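Local structure of GH127 beta-L-arabinofuranoside (Geobacillus stearothermophilus, 4QK0) at residues Lys301-Ile306 with Thr320-Leu325; Gly308-Ser313 with Thr334-Ala339. The protein hydrolyses beta-L-arabinofuranosides as a family 127 glycoside hydrolase, probably releasing L-arabinose from arabinose-containing glycans. One frame throughout, in Å; residues are numbered along the deposited sequence.

Contact 1: Lys301-Ile306 with Thr320-Leu325; sequences KRQMYI and TFDFDL
A type II beta turn, Phe-321 to Asp-324, docks against the chain leaving helix 286-302 in the GH127 catalytic domain, a member of the six-hairpin (alpha/alpha) barrel clan, and presents Phe-323 N and the Asp-322 carboxylate to Arg-302. The N-H of Phe-323, in the left-handed third position, meets Arg-302 O at 2.9 Å, nearly straight at 162° and in the carbonyl plane. Beside it, the extended Arg-302 side chain crosses Asp-322 obliquely. Arg-302 NH1 reaches Asp-322 OD2 at 2.9 Å in a salt bridge that lies in the guanidinium plane but approaches the carboxylate from above, the two groups standing perpendicular. The other oxygen, OD1, is held by Asn-298. Phe-323 CZ sits over one guanidinium face, 3.9 Å from Arg-302 NE. An alanine in place of Asp-322 would remove both carboxylate bonds and would probably loosen the guanidinium from the turn. Deeper in, water 1 donates to Gln-303 OE1 at 2.4 Å and accepts from Thr-320 N at 2.9 Å; the amide's NE2 binds Asn-298 OD1. Tyr-305, its hydroxyl bonded to Pro-326 O, receives a CH-pi contact squarely on its face: Leu-325 CD2 stands 3.9 Å from the ring centroid, only 8° off the normal.

Contact 2: Gly308-Ser313 with Thr334-Ala339; sequences GGVGSS and TCASIA
Ser-337, one residue of helix 334-350, shows how a single hydroxyl can join a helix to a loop with no regular structure. Ser-337 CB lies 4.0 Å from Gly-308 O. From there the first torsion (chi1 -82°) sets OG anti to the carbonyl carbon, beside the backbone N, so that the tip leans onto the loop. Ser-337 OG donates to Gly-308 O at 3.0 Å, but the bond is far from the ideal line: the C=O...OG angle is 107°, and the hydroxyl stands above the carbonyl plane instead of on a lone pair. Ser-337 OG also lies 3.4 Å from Gly-309 CA. Within this buried contact, Ser-337 OG accepts a hydrogen bond from water 2 at 2.7 Å, and that water in turn accepts from Val-310 N at 3.1 Å.

The helix belongs to the (alpha/alpha) barrel of the GH127 catalytic domain, and the loop runs from helix 286-302 toward strand 318-319, where Ser-312 and Ser-313 both face Ser-318 in a classic beta bulge. Gly-308 has a left-handed backbone, at which a side chain would collide with the carbonyl oxygen of the residue before, so glycine is called for. One residue earlier in the helix than Ser-337, Ala-336 points its methyl at the loop, and Val-310 answers with CG2, 3.6 Å from Ala-336 CB. That branch is flanked by both the N and the C of its own backbone, while Val-310 as a whole also packs on Leu-270 and Phe-319. On a different part of the helix, Cys-335 touches Cys-412; the two form a disulfide in another crystal structure of this protein, but not here.

The four segments alternate along the chain, so contact 1 and contact 2 interlock, about 11 Å apart, centre to centre. They meet at Ser-312: Ser-312 OG lies 2.6 Å from Thr-320 OG1, a probable hydrogen bond, and Ser-312 CB packs 3.5 Å from Tyr-305 OH. Contact 2 is the deeper, about 7 Å from the chain centre (centre to centre) against about 17 Å for contact 1. Arg-394 of the second subunit reaches both, bonding Ser-312 O and forming a salt bridge with Asp-324. Cys-335, in the helix of contact 2, with Cys-412 is consistent with the cysteine- and zinc-based active site known from GH127 relatives, though neither contact includes a metal; contact 1 faces the dimer interface.

Contact 1: Lys301-Ile306 with Thr320-Leu325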
# COMPACT_ATOMS: atom_id res chain seq x y z
N LYS A 301 13.91 2.28 -18.24
CA LYS A 301 14.28 0.90 -18.06
C LYS A 301 14.14 0.38 -16.60
O LYS A 301 14.39 -0.79 -16.33
CB LYS A 301 15.70 0.68 -18.54
CG LYS A 301 15.71 0.89 -20.06
CD LYS A 301 16.65 0.04 -20.92
CE LYS A 301 16.48 0.42 -22.40
NZ LYS A 301 16.91 1.83 -22.67
N ARG A 302 13.84 1.26 -15.65
CA ARG A 302 13.71 0.82 -14.27
C ARG A 302 12.53 1.34 -13.55
O ARG A 302 12.17 0.74 -12.58
CB ARG A 302 14.98 1.12 -13.49
CG ARG A 302 16.16 0.47 -14.16
CD ARG A 302 17.35 0.44 -13.30
NE ARG A 302 18.37 -0.43 -13.85
CZ ARG A 302 19.44 -0.83 -13.16
NH1 ARG A 302 19.59 -0.45 -11.89
NH2 ARG A 302 20.34 -1.62 -13.72
N GLN A 303 11.94 2.47 -13.97
CA GLN A 303 10.85 3.08 -13.19
C GLN A 303 9.66 3.50 -14.02
O GLN A 303 9.02 4.49 -13.73
CB GLN A 303 11.34 4.24 -12.36
CG GLN A 303 12.42 3.85 -11.36
CD GLN A 303 12.64 4.95 -10.34
OE1 GLN A 303 11.80 5.22 -9.49
NE2 GLN A 303 13.75 5.69 -10.50
N MSE A 304 9.33 2.71 -15.01
CA MSE A 304 8.23 2.98 -15.88
C MSE A 304 7.34 1.78 -16.01
O MSE A 304 7.83 0.68 -16.19
CB MSE A 304 8.75 3.33 -17.29
CG MSE A 304 7.65 3.72 -18.21
SE MSE A 304 8.24 4.05 -20.09
CE MSE A 304 8.70 2.27 -20.61
N TYR A 305 6.02 2.01 -15.98
CA TYR A 305 5.03 0.93 -16.16
C TYR A 305 4.88 0.58 -17.63
O TYR A 305 5.12 1.40 -18.51
CB TYR A 305 3.68 1.39 -15.58
CG TYR A 305 3.65 1.45 -14.02
CD1 TYR A 305 3.40 0.31 -13.28
CD2 TYR A 305 3.85 2.62 -13.35
CE1 TYR A 305 3.37 0.35 -11.90
CE2 TYR A 305 3.84 2.66 -11.97
CZ TYR A 305 3.56 1.50 -11.24
OH TYR A 305 3.59 1.54 -9.83
N ILE A 306 4.34 -0.58 -17.90
CA ILE A 306 4.23 -1.01 -19.25
C ILE A 306 3.28 -0.10 -20.07
O ILE A 306 3.38 -0.06 -21.28
CB ILE A 306 3.81 -2.48 -19.34
CG1 ILE A 306 3.98 -3.03 -20.75
CG2 ILE A 306 2.38 -2.66 -18.84
CD1 ILE A 306 3.69 -4.50 -20.91
N THR A 320 9.67 6.02 -6.71
CA THR A 320 10.31 5.37 -5.57
C THR A 320 11.73 4.98 -5.98
O THR A 320 12.68 5.71 -5.67
CB THR A 320 9.50 4.17 -5.07
OG1 THR A 320 9.22 3.25 -6.14
CG2 THR A 320 8.20 4.69 -4.51
N PHE A 321 11.91 3.78 -6.52
CA PHE A 321 13.25 3.31 -6.82
C PHE A 321 13.18 2.23 -7.86
O PHE A 321 12.08 1.69 -8.19
CB PHE A 321 13.99 2.86 -5.52
CG PHE A 321 13.29 1.75 -4.78
CD1 PHE A 321 13.54 0.41 -5.12
CD2 PHE A 321 12.33 2.02 -3.84
CE1 PHE A 321 12.85 -0.64 -4.51
CE2 PHE A 321 11.63 0.98 -3.20
CZ PHE A 321 11.91 -0.35 -3.55
N ASP A 322 14.34 1.81 -8.33
CA ASP A 322 14.39 0.82 -9.41
C ASP A 322 13.55 -0.43 -9.19
O ASP A 322 13.64 -1.09 -8.17
CB ASP A 322 15.83 0.40 -9.63
CG ASP A 322 16.72 1.57 -10.13
OD1 ASP A 322 16.23 2.73 -10.28
OD2 ASP A 322 17.92 1.32 -10.33
N PHE A 323 12.76 -0.74 -10.21
CA PHE A 323 12.02 -1.96 -10.30
C PHE A 323 10.81 -2.07 -9.33
O PHE A 323 10.19 -3.13 -9.29
CB PHE A 323 12.93 -3.17 -10.14
CG PHE A 323 14.08 -3.23 -11.11
CD1 PHE A 323 13.87 -3.37 -12.47
CD2 PHE A 323 15.39 -3.24 -10.63
CE1 PHE A 323 14.94 -3.51 -13.34
CE2 PHE A 323 16.47 -3.38 -11.50
CZ PHE A 323 16.24 -3.49 -12.86
N ASP A 324 10.50 -1.01 -8.57
CA ASP A 324 9.34 -0.96 -7.66
C ASP A 324 8.13 -0.43 -8.41
O ASP A 324 7.88 0.77 -8.49
CB ASP A 324 9.64 -0.09 -6.43
CG ASP A 324 8.44 0.02 -5.45
OD1 ASP A 324 7.75 -0.97 -5.26
OD2 ASP A 324 8.19 1.09 -4.89
N LEU A 325 7.40 -1.34 -8.99
CA LEU A 325 6.31 -0.99 -9.91
C LEU A 325 5.03 -1.77 -9.62
O LEU A 325 4.57 -2.58 -10.43
CB LEU A 325 6.77 -1.30 -11.33
CG LEU A 325 7.89 -0.38 -11.79
CD1 LEU A 325 8.53 -0.95 -13.03
CD2 LEU A 325 7.40 1.04 -12.05
O HOH W 1 9.44 4.74 -9.28

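Contact 2: Gly308-Ser313 with Thr334-Ala339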
# COMPACT_ATOMS: atom_id res chain seq x y z
N GLY A 308 3.41 3.13 -19.98
CA GLY A 308 4.00 4.45 -20.06
C GLY A 308 3.72 5.29 -18.83
O GLY A 308 4.14 6.40 -18.73
N GLY A 309 3.08 4.71 -17.82
CA GLY A 309 2.91 5.40 -16.56
C GLY A 309 4.19 5.55 -15.79
O GLY A 309 5.06 4.69 -15.85
N VAL A 310 4.29 6.62 -15.02
CA VAL A 310 5.40 6.80 -14.12
C VAL A 310 4.89 7.39 -12.83
O VAL A 310 3.94 8.19 -12.80
CB VAL A 310 6.48 7.75 -14.69
CG1 VAL A 310 7.26 7.09 -15.81
CG2 VAL A 310 5.83 8.96 -15.28
N GLY A 311 5.52 6.98 -11.72
CA GLY A 311 5.08 7.38 -10.40
C GLY A 311 4.46 6.16 -9.72
O GLY A 311 3.39 5.73 -10.09
N SER A 312 5.16 5.62 -8.74
CA SER A 312 4.77 4.36 -8.12
C SER A 312 4.27 4.54 -6.68
O SER A 312 3.95 3.58 -6.05
CB SER A 312 5.98 3.41 -8.11
OG SER A 312 7.04 4.01 -7.37
N SER A 313 4.27 5.76 -6.18
CA SER A 313 3.86 6.05 -4.83
C SER A 313 2.91 7.25 -4.77
O SER A 313 3.25 8.33 -5.23
CB SER A 313 5.07 6.31 -3.94
OG SER A 313 4.72 6.89 -2.67
N THR A 334 -1.96 10.92 -14.94
CA THR A 334 -2.18 11.29 -16.32
C THR A 334 -1.15 12.35 -16.76
O THR A 334 -0.50 12.17 -17.76
CB THR A 334 -3.64 11.81 -16.52
OG1 THR A 334 -4.57 10.79 -16.12
CG2 THR A 334 -3.88 12.12 -17.97
N CYS A 335 -0.99 13.39 -15.95
CA CYS A 335 -0.07 14.47 -16.25
C CYS A 335 1.40 14.01 -16.37
O CYS A 335 2.16 14.59 -17.13
CB CYS A 335 -0.19 15.57 -15.21
SG CYS A 335 -1.64 16.56 -15.49
N ALA A 336 1.77 12.94 -15.67
CA ALA A 336 3.15 12.48 -15.73
C ALA A 336 3.39 11.78 -17.04
O ALA A 336 4.49 11.83 -17.56
CB ALA A 336 3.47 11.55 -14.58
N SER A 337 2.38 11.07 -17.54
CA SER A 337 2.52 10.36 -18.78
C SER A 337 2.54 11.36 -19.97
O SER A 337 3.31 11.18 -20.92
CB SER A 337 1.43 9.33 -18.96
OG SER A 337 1.79 8.17 -18.25
N ILE A 338 1.75 12.43 -19.87
CA ILE A 338 1.81 13.52 -20.80
C ILE A 338 3.20 14.12 -20.74
O ILE A 338 3.83 14.40 -21.77
CB ILE A 338 0.75 14.57 -20.45
CG1 ILE A 338 -0.65 14.01 -20.66
CG2 ILE A 338 0.96 15.84 -21.24
CD1 ILE A 338 -1.74 14.93 -20.11
N ALA A 339 3.72 14.36 -19.54
CA ALA A 339 5.06 14.97 -19.41
C ALA A 339 6.14 14.05 -20.02
O ALA A 339 7.12 14.53 -20.59
CB ALA A 339 5.39 15.22 -17.97
O HOH W 2 1.95 8.52 -15.60